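Local coordinates for FMN-binding domain-containing protein (Clostridium perfringens, PDB 3O6U) that is of unknown function but probably binds FMN, at residues 21-26 against 75-80; 71-76 against 86-91; 37-42 against 95-100. All coordinates share one frame; numbering follows the deposited sequence.

Contact 1 of 3, residues 21-26 against 75-80; sequences AKLSIK and KALIEK
Leu77 of the helix reaches across to Leu23 and Ile25 of the strand, and these three side chains make up the whole touching surface between 21-26 and 75-80. The example illustrates how a helix segment can meet one strand through a single projecting leucine while the two backbones stay well separated: the closest CA atoms, those of Ile25 and Ile78, are 9.3 Å apart. Leu77 does the touching with one methyl branch. Its CG lies anti to the backbone N (chi1 180°), a rotation that brings CD2 to the strand. There it meets the branch methyl of isoleucine, Leu77 CD2 standing 4.0 Å from Ile25 CG2, with the two side chains crossing at about a right angle. The second meeting is of two leucine methyls and a little longer, Leu23 CD1 to Leu77 CD2 at 4.3 Å. One methyl group thus serves both strand residues, which lie two apart in sequence and so point to the same face of the sheet, as alternation along a strand requires. Ile25 holds CG1 between its backbone N and carbonyl carbon (chi1 59°), and this rotation turns CG2 to the helix.

Around this small junction the core is closed by other elements. Phe98 of helix 92-111 touches both Leu23 and Leu77, Val105 of the same helix adds to Leu23, and on the neighbouring strand Val9 and Tyr7 pack beside Leu23 and Ile25. With no hydrogen bond or charge pair between the two segments, the contact is purely dispersive and hydrophobic: its 81 Å² of buried surface joins helix 66-80 to strand 19-27 without directional bonds, as part of a larger apolar core shared with helix 92-111.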
ATOM      1  N   ALA A  21       5.444   0.278   5.401  1.00 20.98           N
ATOM      2  CA  ALA A  21       4.396  -0.131   4.472  1.00 24.57           C
ATOM      3  C   ALA A  21       4.972  -0.650   3.142  1.00 28.97           C
ATOM      4  O   ALA A  21       5.950  -0.127   2.584  1.00 20.47           O
ATOM      5  CB  ALA A  21       3.375   0.975   4.257  1.00 25.38           C
ATOM      6  N   LYS A  22       4.305  -1.684   2.653  1.00 24.97           N
ATOM      7  CA  LYS A  22       4.700  -2.409   1.472  1.00 25.55           C
ATOM      8  C   LYS A  22       3.567  -2.486   0.461  1.00 24.17           C
ATOM      9  O   LYS A  22       2.426  -2.756   0.829  1.00 30.97           O
ATOM     10  CB  LYS A  22       5.057  -3.832   1.924  1.00 23.25           C
ATOM     11  CG  LYS A  22       6.118  -4.507   1.120  1.00 35.78           C
ATOM     12  CD  LYS A  22       6.234  -5.959   1.503  1.00 39.04           C
ATOM     13  CE  LYS A  22       6.986  -6.724   0.430  1.00 41.28           C
ATOM     14  NZ  LYS A  22       7.848  -7.791   1.004  1.00 44.91           N
ATOM     15  N   LEU A  23       3.879  -2.218  -0.798  1.00 22.21           N
ATOM     16  CA  LEU A  23       2.896  -2.376  -1.850  1.00 17.13           C
ATOM     17  C   LEU A  23       3.454  -3.281  -2.945  1.00 27.00           C
ATOM     18  O   LEU A  23       4.536  -3.020  -3.486  1.00 23.43           O
ATOM     19  CB  LEU A  23       2.508  -1.033  -2.476  1.00  9.31           C
ATOM     20  CG  LEU A  23       1.622  -1.091  -3.731  1.00 22.27           C
ATOM     21  CD1 LEU A  23       0.325  -1.852  -3.443  1.00 25.44           C
ATOM     22  CD2 LEU A  23       1.325   0.335  -4.204  1.00 22.93           C
ATOM     23  N   SER A  24       2.738  -4.367  -3.236  1.00 20.22           N
ATOM     24  CA  SER A  24       3.127  -5.227  -4.339  1.00 19.53           C
ATOM     25  C   SER A  24       2.036  -5.221  -5.390  1.00 29.67           C
ATOM     26  O   SER A  24       0.849  -5.128  -5.069  1.00 26.94           O
ATOM     27  CB  SER A  24       3.344  -6.682  -3.915  1.00 23.02           C
ATOM     28  OG  SER A  24       4.653  -6.853  -3.429  1.00 32.48           O
ATOM     29  N   ILE A  25       2.454  -5.286  -6.648  1.00 22.21           N
ATOM     30  CA  ILE A  25       1.491  -5.404  -7.714  1.00 29.69           C
ATOM     31  C   ILE A  25       1.945  -6.437  -8.737  1.00 34.82           C
ATOM     32  O   ILE A  25       3.115  -6.842  -8.789  1.00 35.18           O
ATOM     33  CB  ILE A  25       1.196  -4.045  -8.461  1.00 28.74           C
ATOM     34  CG1 ILE A  25       2.471  -3.456  -9.078  1.00 25.93           C
ATOM     35  CG2 ILE A  25       0.526  -3.066  -7.503  1.00 26.43           C
ATOM     36  CD1 ILE A  25       2.171  -2.383 -10.120  1.00 21.54           C
ATOM     37  N   LYS A  26       0.977  -6.928  -9.491  1.00 31.97           N
ATOM     38  CA  LYS A  26       1.294  -7.828 -10.579  1.00 31.20           C
ATOM     39  C   LYS A  26       0.639  -7.157 -11.802  1.00 27.26           C
ATOM     40  O   LYS A  26      -0.496  -6.673 -11.752  1.00 28.44           O
ATOM     41  CB  LYS A  26       0.767  -9.256 -10.334  1.00 26.34           C
ATOM     42  CG  LYS A  26       1.107 -10.260 -11.442  1.00 38.93           C
ATOM     43  CD  LYS A  26       0.552 -11.672 -11.149  1.00 38.39           C
ATOM     44  CE  LYS A  26       1.265 -12.353  -9.986  1.00 39.50           C
ATOM     45  NZ  LYS A  26       2.694 -12.663 -10.284  1.00 41.22           N
ATOM     46  N   LYS A  75      -8.112  -2.734  -3.943  1.00 34.61           N
ATOM     47  CA  LYS A  75      -9.122  -2.846  -4.996  1.00 29.46           C
ATOM     48  C   LYS A  75      -9.268  -1.579  -5.817  1.00 33.70           C
ATOM     49  O   LYS A  75      -9.344  -1.639  -7.045  1.00 44.22           O
ATOM     50  CB  LYS A  75     -10.475  -3.226  -4.405  1.00 17.80           C
ATOM     51  CG  LYS A  75     -10.494  -4.556  -3.703  1.00 25.05           C
ATOM     52  CD  LYS A  75     -11.845  -4.758  -3.043  1.00 38.09           C
ATOM     53  CE  LYS A  75     -11.757  -5.702  -1.844  1.00 53.77           C
ATOM     54  NZ  LYS A  75     -11.717  -4.967  -0.530  1.00 60.05           N
ATOM     55  N   ALA A  76      -9.305  -0.439  -5.132  1.00 25.99           N
ATOM     56  CA  ALA A  76      -9.432   0.860  -5.791  1.00 29.89           C
ATOM     57  C   ALA A  76      -8.294   1.064  -6.772  1.00 32.32           C
ATOM     58  O   ALA A  76      -8.469   1.704  -7.803  1.00 47.40           O
ATOM     59  CB  ALA A  76      -9.442   1.990  -4.768  1.00 23.18           C
ATOM     60  N   LEU A  77      -7.126   0.531  -6.444  1.00 32.38           N
ATOM     61  CA  LEU A  77      -5.964   0.636  -7.323  1.00 33.16           C
ATOM     62  C   LEU A  77      -6.232  -0.178  -8.581  1.00 34.45           C
ATOM     63  O   LEU A  77      -6.008   0.287  -9.695  1.00 35.23           O
ATOM     64  CB  LEU A  77      -4.718   0.096  -6.615  1.00 27.79           C
ATOM     65  CG  LEU A  77      -3.410   0.138  -7.420  1.00 28.56           C
ATOM     66  CD1 LEU A  77      -3.108   1.565  -7.888  1.00 31.45           C
ATOM     67  CD2 LEU A  77      -2.278  -0.397  -6.574  1.00 17.52           C
ATOM     68  N   ILE A  78      -6.720  -1.397  -8.397  1.00 38.02           N
ATOM     69  CA  ILE A  78      -7.017  -2.260  -9.529  1.00 40.41           C
ATOM     70  C   ILE A  78      -8.148  -1.692 -10.389  1.00 39.43           C
ATOM     71  O   ILE A  78      -8.095  -1.778 -11.611  1.00 44.47           O
ATOM     72  CB  ILE A  78      -7.334  -3.683  -9.035  1.00 37.66           C
ATOM     73  CG1 ILE A  78      -6.071  -4.235  -8.355  1.00 30.88           C
ATOM     74  CG2 ILE A  78      -7.797  -4.578 -10.200  1.00 28.44           C
ATOM     75  CD1 ILE A  78      -6.251  -5.554  -7.657  1.00 20.92           C
ATOM     76  N   GLU A  79      -9.140  -1.074  -9.750  1.00 33.84           N
ATOM     77  CA  GLU A  79     -10.267  -0.458 -10.448  1.00 41.54           C
ATOM     78  C   GLU A  79      -9.833   0.803 -11.212  1.00 37.67           C
ATOM     79  O   GLU A  79     -10.301   1.058 -12.312  1.00 43.37           O
ATOM     80  CB  GLU A  79     -11.372  -0.082  -9.447  1.00 46.19           C
ATOM     81  CG  GLU A  79     -12.600   0.602 -10.071  1.00 55.29           C
ATOM     82  CD  GLU A  79     -13.453  -0.342 -10.911  1.00 75.07           C
ATOM     83  OE1 GLU A  79     -14.302  -1.067 -10.342  1.00 75.99           O
ATOM     84  OE2 GLU A  79     -13.269  -0.363 -12.148  1.00 80.26           O
ATOM     85  N   LYS A  80      -8.931   1.589 -10.639  1.00 45.98           N
ATOM     86  CA  LYS A  80      -8.493   2.826 -11.284  1.00 43.19           C
ATOM     87  C   LYS A  80      -7.326   2.666 -12.232  1.00 41.47           C
ATOM     88  O   LYS A  80      -7.119   3.491 -13.119  1.00 48.12           O
ATOM     89  CB  LYS A  80      -8.089   3.860 -10.228  1.00 52.29           C
ATOM     90  CG  LYS A  80      -9.242   4.463  -9.453  1.00 62.25           C
ATOM     91  CD  LYS A  80      -9.462   5.913  -9.845  1.00 71.68           C
ATOM     92  CE  LYS A  80     -10.768   6.437  -9.276  1.00 77.91           C
ATOM     93  NZ  LYS A  80     -10.967   7.880  -9.569  1.00 81.48           N
TER

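Contact 2 of 3, residues 71-76 against 86-91; sequences PQLEKA and DVITGA
Ile88 extends its terminal methyl to Gln72 and Leu73 on the helix, and that one methyl makes the nearest approach to both. Against the leucine, Ile88 CD1 lies 3.5 Å from Leu73 CD2; against the glutamine, it sits 3.7 Å from Gln72 CB. The amide end of Gln72 comes near as well, its OE1 3.8 Å from Ile88 CD1, a van der Waals approach with no hydrogen bond. The isoleucine reaches the helix because CG1 is turned anti to its own carbonyl carbon (chi1 -70°) and the chain then runs on nearly straight to CD1.

The next shell fixes the loop that presents this side chain. A type II beta turn runs from Ile88 to Ala91, closed by Ala91 N to Ile88 O at 2.8 Å, with Gly90 at a positive phi of 95°. Ser95 OG hydrogen-bonds to both Ile88 N and Ala91 O, tying the turn to the start of helix 92-111, for which Ala91 is the N-cap residue. Ile64 packs on Ile88, while Ile85 and Phe98 pack on Leu73.

The worked lesson is a division of labour in the loop between helices 66-80 and 92-111: N and O of both Ile88 and Ala91 are bonded by the turn and by Ser95, whereas the link back to helix 66-80 is apolar, with Ile88 as its main side chain and the aliphatic part of Gln72 at its margin.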
ATOM      1  N   PRO A  71      -7.556  -3.632   2.260  1.00 34.74           N
ATOM      2  CA  PRO A  71      -8.084  -4.351   1.100  1.00 33.84           C
ATOM      3  C   PRO A  71      -8.846  -3.377   0.195  1.00 30.37           C
ATOM      4  O   PRO A  71      -8.909  -3.583  -1.013  1.00 36.55           O
ATOM      5  CB  PRO A  71      -8.978  -5.423   1.713  1.00 31.26           C
ATOM      6  CG  PRO A  71      -8.527  -5.523   3.158  1.00 35.90           C
ATOM      7  CD  PRO A  71      -8.124  -4.132   3.520  1.00 33.33           C
ATOM      8  N   GLN A  72      -9.423  -2.316   0.757  1.00 32.46           N
ATOM      9  CA  GLN A  72     -10.108  -1.335  -0.087  1.00 32.45           C
ATOM     10  C   GLN A  72      -9.132  -0.618  -1.012  1.00 40.34           C
ATOM     11  O   GLN A  72      -9.394  -0.493  -2.217  1.00 43.30           O
ATOM     12  CB  GLN A  72     -10.876  -0.314   0.757  1.00 31.67           C
ATOM     13  CG  GLN A  72     -12.138  -0.937   1.335  1.00 49.46           C
ATOM     14  CD  GLN A  72     -12.938  -0.007   2.216  1.00 55.22           C
ATOM     15  OE1 GLN A  72     -12.978   1.204   1.992  1.00 52.24           O
ATOM     16  NE2 GLN A  72     -13.609  -0.577   3.217  1.00 61.25           N
ATOM     17  N   LEU A  73      -8.000  -0.178  -0.459  1.00 27.68           N
ATOM     18  CA  LEU A  73      -6.993   0.531  -1.236  1.00 25.31           C
ATOM     19  C   LEU A  73      -6.493  -0.347  -2.376  1.00 28.79           C
ATOM     20  O   LEU A  73      -6.298   0.122  -3.512  1.00 22.92           O
ATOM     21  CB  LEU A  73      -5.847   0.960  -0.314  1.00 26.55           C
ATOM     22  CG  LEU A  73      -6.293   1.979   0.742  1.00 23.15           C
ATOM     23  CD1 LEU A  73      -5.273   2.086   1.840  1.00 28.65           C
ATOM     24  CD2 LEU A  73      -6.511   3.326   0.086  1.00 24.77           C
ATOM     25  N   GLU A  74      -6.299  -1.624  -2.072  1.00 20.29           N
ATOM     26  CA  GLU A  74      -5.848  -2.579  -3.063  1.00 25.74           C
ATOM     27  C   GLU A  74      -6.817  -2.631  -4.240  1.00 38.11           C
ATOM     28  O   GLU A  74      -6.399  -2.563  -5.403  1.00 41.05           O
ATOM     29  CB  GLU A  74      -5.746  -3.987  -2.450  1.00 26.29           C
ATOM     30  CG  GLU A  74      -4.649  -4.158  -1.395  1.00 32.20           C
ATOM     31  CD  GLU A  74      -4.651  -5.556  -0.786  1.00 36.29           C
ATOM     32  OE1 GLU A  74      -5.514  -6.367  -1.174  1.00 46.86           O
ATOM     33  OE2 GLU A  74      -3.799  -5.848   0.079  1.00 32.15           O
ATOM     34  N   LYS A  75      -8.112  -2.734  -3.943  1.00 34.61           N
ATOM     35  CA  LYS A  75      -9.122  -2.846  -4.996  1.00 29.46           C
ATOM     36  C   LYS A  75      -9.268  -1.579  -5.817  1.00 33.70           C
ATOM     37  O   LYS A  75      -9.344  -1.639  -7.045  1.00 44.22           O
ATOM     38  CB  LYS A  75     -10.475  -3.226  -4.405  1.00 17.80           C
ATOM     39  CG  LYS A  75     -10.494  -4.556  -3.703  1.00 25.05           C
ATOM     40  CD  LYS A  75     -11.845  -4.758  -3.043  1.00 38.09           C
ATOM     41  CE  LYS A  75     -11.757  -5.702  -1.844  1.00 53.77           C
ATOM     42  NZ  LYS A  75     -11.717  -4.967  -0.530  1.00 60.05           N
ATOM     43  N   ALA A  76      -9.305  -0.439  -5.132  1.00 25.99           N
ATOM     44  CA  ALA A  76      -9.432   0.860  -5.791  1.00 29.89           C
ATOM     45  C   ALA A  76      -8.294   1.064  -6.772  1.00 32.32           C
ATOM     46  O   ALA A  76      -8.469   1.704  -7.803  1.00 47.40           O
ATOM     47  CB  ALA A  76      -9.442   1.990  -4.768  1.00 23.18           C
ATOM     48  N   ASP A  86      -9.216   7.957  -4.544  1.00 46.35           N
ATOM     49  CA  ASP A  86      -9.862   8.838  -3.568  1.00 45.89           C
ATOM     50  C   ASP A  86      -9.433   8.398  -2.171  1.00 38.36           C
ATOM     51  O   ASP A  86      -9.394   7.195  -1.889  1.00 36.99           O
ATOM     52  CB  ASP A  86     -11.389   8.730  -3.675  1.00 49.84           C
ATOM     53  CG  ASP A  86     -11.881   8.690  -5.116  1.00 66.08           C
ATOM     54  OD1 ASP A  86     -11.462   9.553  -5.927  1.00 67.16           O
ATOM     55  OD2 ASP A  86     -12.696   7.794  -5.438  1.00 68.82           O
ATOM     56  N   VAL A  87      -9.126   9.339  -1.286  1.00 34.05           N
ATOM     57  CA  VAL A  87      -8.705   8.907   0.029  1.00 34.32           C
ATOM     58  C   VAL A  87      -9.890   8.277   0.743  1.00 35.26           C
ATOM     59  O   VAL A  87     -11.031   8.499   0.362  1.00 35.86           O
ATOM     60  CB  VAL A  87      -8.016  10.068   0.851  1.00 40.17           C
ATOM     61  CG1 VAL A  87      -7.064  10.834  -0.059  1.00 27.92           C
ATOM     62  CG2 VAL A  87      -9.012  10.979   1.501  1.00 35.65           C
ATOM     63  N   ILE A  88      -9.624   7.401   1.703  1.00 34.59           N
ATOM     64  CA  ILE A  88     -10.720   6.775   2.427  1.00 40.79           C
ATOM     65  C   ILE A  88     -10.958   7.508   3.754  1.00 50.92           C
ATOM     66  O   ILE A  88     -10.081   7.615   4.616  1.00 44.29           O
ATOM     67  CB  ILE A  88     -10.457   5.260   2.679  1.00 32.80           C
ATOM     68  CG1 ILE A  88     -10.541   4.492   1.357  1.00 36.37           C
ATOM     69  CG2 ILE A  88     -11.478   4.696   3.660  1.00 29.10           C
ATOM     70  CD1 ILE A  88      -9.760   3.180   1.372  1.00 31.26           C
ATOM     71  N   THR A  89     -12.165   8.039   3.878  1.00 58.10           N
ATOM     72  CA  THR A  89     -12.615   8.769   5.052  1.00 57.98           C
ATOM     73  C   THR A  89     -12.296   7.984   6.317  1.00 49.45           C
ATOM     74  O   THR A  89     -12.762   6.857   6.477  1.00 33.46           O
ATOM     75  CB  THR A  89     -14.151   8.964   5.008  1.00 60.03           C
ATOM     76  OG1 THR A  89     -14.564   9.196   3.654  1.00 62.98           O
ATOM     77  CG2 THR A  89     -14.575  10.133   5.895  1.00 52.10           C
ATOM     78  N   GLY A  90     -11.505   8.593   7.200  1.00 46.62           N
ATOM     79  CA  GLY A  90     -11.156   7.971   8.466  1.00 45.72           C
ATOM     80  C   GLY A  90      -9.843   7.216   8.439  1.00 43.95           C
ATOM     81  O   GLY A  90      -9.431   6.610   9.435  1.00 37.00           O
ATOM     82  N   ALA A  91      -9.187   7.263   7.286  1.00 39.12           N
ATOM     83  CA  ALA A  91      -7.909   6.585   7.067  1.00 36.84           C
ATOM     84  C   ALA A  91      -7.207   7.384   5.987  1.00 35.65           C
ATOM     85  O   ALA A  91      -6.748   6.832   4.983  1.00 34.43           O
ATOM     86  CB  ALA A  91      -8.152   5.127   6.585  1.00 28.91           C
TER

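Contact 3 of 3, residues 37-42 against 95-100; sequences YNEFNG and SNQFKK
Tyr37 meets Phe98 along its ring and Gln97 at its hydroxyl, so this one side chain, followed outward, traces most of the contact between strand and helix. With chi1 at 172°, CG stands opposite the backbone N, and the ring points to the helix. At the base, Tyr37 CB lies at the edge of the phenylalanine ring, 3.6 Å from Phe98 CE1. One step on, Tyr37 CG and CD1 come under the phenylalanine edge, Tyr37 CD1 to Phe98 CD1 being 3.4 Å. The pair is a T-shaped stack: Phe98 turns its edge to the face of Tyr37, the planes stand at 87°, and the centroids are 5.0 Å apart. Phe98 CD1 is offset toward the tyrosine rim, and Tyr37 CE1, farther out, is still 3.9 Å from Phe98 CD1.

At the tip the chemistry changes. Tyr37 OH accepts a hydrogen bond from Gln97 NE2 at 3.2 Å, nearly straight at 167° and close to the amide plane. The same hydroxyl donates to Glu39 OE2 at 2.9 Å, using the carboxylate's anti lone pair. Gln97, extended beyond CG, crosses the tyrosine at about a right angle, and its amide also passes near Glu39. The other carboxylate oxygen, Glu39 OE1, is held by Lys48 in a salt bridge and by Tyr69 OH, and Ser94 adds a hydrogen bond to OE2.

The principle is a buried aromatic with two kinds of end: a ring packed on Phe98, which Leu73 and Leu77 in turn touch, and a hydroxyl that accepts from the amide and donates to the carboxylate. The two bonds satisfy the buried hydroxyl in both roles and fix its rotation, while Lys48 probably offsets the charge on Glu39 within the core.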
ATOM      1  N   TYR A  37      -1.220  -4.628  -0.314  1.00 22.74           N
ATOM      2  CA  TYR A  37      -0.693  -3.550   0.512  1.00 24.90           C
ATOM      3  C   TYR A  37      -0.783  -3.847   2.003  1.00 27.62           C
ATOM      4  O   TYR A  37      -1.851  -4.149   2.519  1.00 32.37           O
ATOM      5  CB  TYR A  37      -1.431  -2.233   0.195  1.00 24.86           C
ATOM      6  CG  TYR A  37      -1.107  -1.086   1.125  1.00 25.79           C
ATOM      7  CD1 TYR A  37       0.054  -0.334   0.960  1.00 24.96           C
ATOM      8  CD2 TYR A  37      -1.963  -0.751   2.172  1.00 26.20           C
ATOM      9  CE1 TYR A  37       0.357   0.726   1.818  1.00 27.08           C
ATOM     10  CE2 TYR A  37      -1.668   0.302   3.036  1.00 30.44           C
ATOM     11  CZ  TYR A  37      -0.510   1.039   2.851  1.00 31.08           C
ATOM     12  OH  TYR A  37      -0.215   2.086   3.693  1.00 23.40           O
ATOM     13  N   ASN A  38       0.348  -3.740   2.688  1.00 25.02           N
ATOM     14  CA  ASN A  38       0.397  -3.977   4.113  1.00 11.90           C
ATOM     15  C   ASN A  38       1.240  -3.015   4.922  1.00 20.13           C
ATOM     16  O   ASN A  38       2.385  -2.725   4.560  1.00 19.95           O
ATOM     17  CB  ASN A  38       0.972  -5.369   4.417  1.00  9.75           C
ATOM     18  CG  ASN A  38       0.050  -6.487   4.034  1.00 23.97           C
ATOM     19  OD1 ASN A  38      -0.951  -6.738   4.702  1.00 26.59           O
ATOM     20  ND2 ASN A  38       0.374  -7.164   2.947  1.00 19.51           N
ATOM     21  N   GLU A  39       0.640  -2.498   5.996  1.00 20.19           N
ATOM     22  CA  GLU A  39       1.396  -1.745   6.992  1.00 19.76           C
ATOM     23  C   GLU A  39       1.830  -2.887   7.952  1.00 17.48           C
ATOM     24  O   GLU A  39       1.111  -3.863   8.156  1.00 24.50           O
ATOM     25  CB  GLU A  39       0.538  -0.692   7.659  1.00 20.00           C
ATOM     26  CG  GLU A  39       0.154   0.390   6.631  1.00 23.51           C
ATOM     27  CD  GLU A  39      -1.002   1.273   7.072  1.00 33.19           C
ATOM     28  OE1 GLU A  39      -1.520   1.072   8.191  1.00 37.21           O
ATOM     29  OE2 GLU A  39      -1.396   2.173   6.293  1.00 30.54           O
ATOM     30  N   PHE A  40       3.016  -2.775   8.519  1.00 24.16           N
ATOM     31  CA  PHE A  40       3.541  -3.884   9.309  1.00 24.86           C
ATOM     32  C   PHE A  40       4.725  -3.461  10.150  1.00 30.48           C
ATOM     33  O   PHE A  40       5.390  -2.470   9.870  1.00 28.36           O
ATOM     34  CB  PHE A  40       3.940  -5.030   8.352  1.00 17.31           C
ATOM     35  CG  PHE A  40       5.136  -4.720   7.478  1.00 22.82           C
ATOM     36  CD1 PHE A  40       6.420  -5.118   7.862  1.00 17.47           C
ATOM     37  CD2 PHE A  40       4.983  -4.030   6.277  1.00 23.71           C
ATOM     38  CE1 PHE A  40       7.538  -4.834   7.060  1.00 16.95           C
ATOM     39  CE2 PHE A  40       6.093  -3.743   5.476  1.00 30.16           C
ATOM     40  CZ  PHE A  40       7.371  -4.145   5.873  1.00 22.02           C
ATOM     41  N   ASN A  41       4.998  -4.239  11.179  1.00 28.15           N
ATOM     42  CA  ASN A  41       6.068  -3.887  12.084  1.00 26.33           C
ATOM     43  C   ASN A  41       7.420  -4.192  11.460  1.00 29.20           C
ATOM     44  O   ASN A  41       7.709  -5.338  11.106  1.00 19.35           O
ATOM     45  CB  ASN A  41       5.844  -4.621  13.415  1.00 13.08           C
ATOM     46  CG  ASN A  41       6.907  -4.325  14.439  1.00 30.34           C
ATOM     47  OD1 ASN A  41       7.982  -4.926  14.427  1.00 34.76           O
ATOM     48  ND2 ASN A  41       6.621  -3.385  15.331  1.00 32.25           N
ATOM     49  N   GLY A  42       8.225  -3.143  11.305  1.00 35.60           N
ATOM     50  CA  GLY A  42       9.544  -3.278  10.718  1.00 28.45           C
ATOM     51  C   GLY A  42      10.388  -4.433  11.230  1.00 26.64           C
ATOM     52  O   GLY A  42      10.964  -5.177  10.445  1.00 44.76           O
ATOM     53  N   SER A  95      -4.239   6.318   3.157  1.00 25.92           N
ATOM     54  CA  SER A  95      -4.591   6.553   1.768  1.00 30.11           C
ATOM     55  C   SER A  95      -3.470   7.334   1.087  1.00 35.84           C
ATOM     56  O   SER A  95      -3.033   6.983  -0.013  1.00 38.42           O
ATOM     57  CB  SER A  95      -5.915   7.313   1.692  1.00 26.07           C
ATOM     58  OG  SER A  95      -6.931   6.568   2.347  1.00 35.28           O
ATOM     59  N   ASN A  96      -2.990   8.377   1.760  1.00 34.85           N
ATOM     60  CA  ASN A  96      -1.909   9.202   1.223  1.00 32.48           C
ATOM     61  C   ASN A  96      -0.603   8.405   1.162  1.00 28.65           C
ATOM     62  O   ASN A  96       0.097   8.444   0.155  1.00 27.89           O
ATOM     63  CB  ASN A  96      -1.742  10.457   2.071  1.00 35.86           C
ATOM     64  CG  ASN A  96      -2.854  11.481   1.832  1.00 38.71           C
ATOM     65  OD1 ASN A  96      -3.049  12.388   2.642  1.00 49.92           O
ATOM     66  ND2 ASN A  96      -3.567  11.351   0.716  1.00 30.04           N
ATOM     67  N   GLN A  97      -0.254   7.705   2.238  1.00 24.93           N
ATOM     68  CA  GLN A  97       0.931   6.860   2.190  1.00 26.46           C
ATOM     69  C   GLN A  97       0.795   5.865   1.012  1.00 29.60           C
ATOM     70  O   GLN A  97       1.708   5.754   0.188  1.00 27.47           O
ATOM     71  CB  GLN A  97       1.093   6.109   3.511  1.00 32.54           C
ATOM     72  CG  GLN A  97       2.173   5.031   3.494  1.00 32.05           C
ATOM     73  CD  GLN A  97       2.592   4.617   4.889  1.00 31.57           C
ATOM     74  OE1 GLN A  97       3.540   5.162   5.443  1.00 44.72           O
ATOM     75  NE2 GLN A  97       1.871   3.675   5.473  1.00 15.84           N
ATOM     76  N   PHE A  98      -0.345   5.166   0.927  1.00 28.69           N
ATOM     77  CA  PHE A  98      -0.619   4.214  -0.165  1.00 23.39           C
ATOM     78  C   PHE A  98      -0.446   4.865  -1.531  1.00 26.20           C
ATOM     79  O   PHE A  98       0.173   4.272  -2.425  1.00 28.93           O
ATOM     80  CB  PHE A  98      -2.053   3.659  -0.074  1.00 24.10           C
ATOM     81  CG  PHE A  98      -2.424   2.667  -1.187  1.00 23.55           C
ATOM     82  CD1 PHE A  98      -2.102   1.314  -1.087  1.00 21.00           C
ATOM     83  CD2 PHE A  98      -3.111   3.097  -2.329  1.00 23.56           C
ATOM     84  CE1 PHE A  98      -2.466   0.408  -2.093  1.00 20.19           C
ATOM     85  CE2 PHE A  98      -3.470   2.201  -3.330  1.00 31.12           C
ATOM     86  CZ  PHE A  98      -3.143   0.852  -3.215  1.00 21.07           C
ATOM     87  N   LYS A  99      -0.991   6.071  -1.695  1.00 30.19           N
ATOM     88  CA  LYS A  99      -0.895   6.772  -2.969  1.00 32.72           C
ATOM     89  C   LYS A  99       0.546   7.015  -3.390  1.00 27.78           C
ATOM     90  O   LYS A  99       0.875   6.801  -4.554  1.00 26.82           O
ATOM     91  CB  LYS A  99      -1.712   8.084  -2.943  1.00 35.69           C
ATOM     92  CG  LYS A  99      -3.235   7.817  -2.875  1.00 49.29           C
ATOM     93  CD  LYS A  99      -4.094   9.079  -2.751  1.00 50.00           C
ATOM     94  CE  LYS A  99      -4.007   9.941  -4.000  1.00 54.72           C
ATOM     95  NZ  LYS A  99      -5.150  10.886  -4.125  1.00 60.47           N
ATOM     96  N   LYS A 100       1.420   7.409  -2.460  1.00 25.51           N
ATOM     97  CA  LYS A 100       2.831   7.640  -2.823  1.00 34.31           C
ATOM     98  C   LYS A 100       3.528   6.353  -3.313  1.00 33.19           C
ATOM     99  O   LYS A 100       4.238   6.370  -4.322  1.00 29.84           O
ATOM    100  CB  LYS A 100       3.605   8.271  -1.656  1.00 37.01           C
ATOM    101  CG  LYS A 100       3.194   9.729  -1.348  1.00 52.65           C
ATOM    102  CD  LYS A 100       4.021  10.323  -0.203  1.00 62.65           C
ATOM    103  CE  LYS A 100       3.598  11.758   0.160  1.00 64.46           C
ATOM    104  NZ  LYS A 100       2.665  11.822   1.330  1.00 66.45           N
TER

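Contacts 1 and 3 are buried and contact 2 lies at the edge of the same core, their centres 10 to 11 Å apart. Contacts 1 and 2 share helix 66-80, including Lys75 and Ala76, whereas contacts 1 and 3 reach neighbouring strands, 19-27 and 32-41, of the same sheet. Along the chain, strand segments 21-26 and 37-42 come first, then helix segments 71-76 and 75-80, loop 86-91, and finally 95-100. Phe98 of contact 3 links them, since Leu77 and Leu73 both pack against it. Glu74 OE2 of 71-76 also accepts a hydrogen bond from Tyr37 N of 37-42. Two consecutive helices are thereby packed on one face of the sheet, their connecting loop held against helix 66-80.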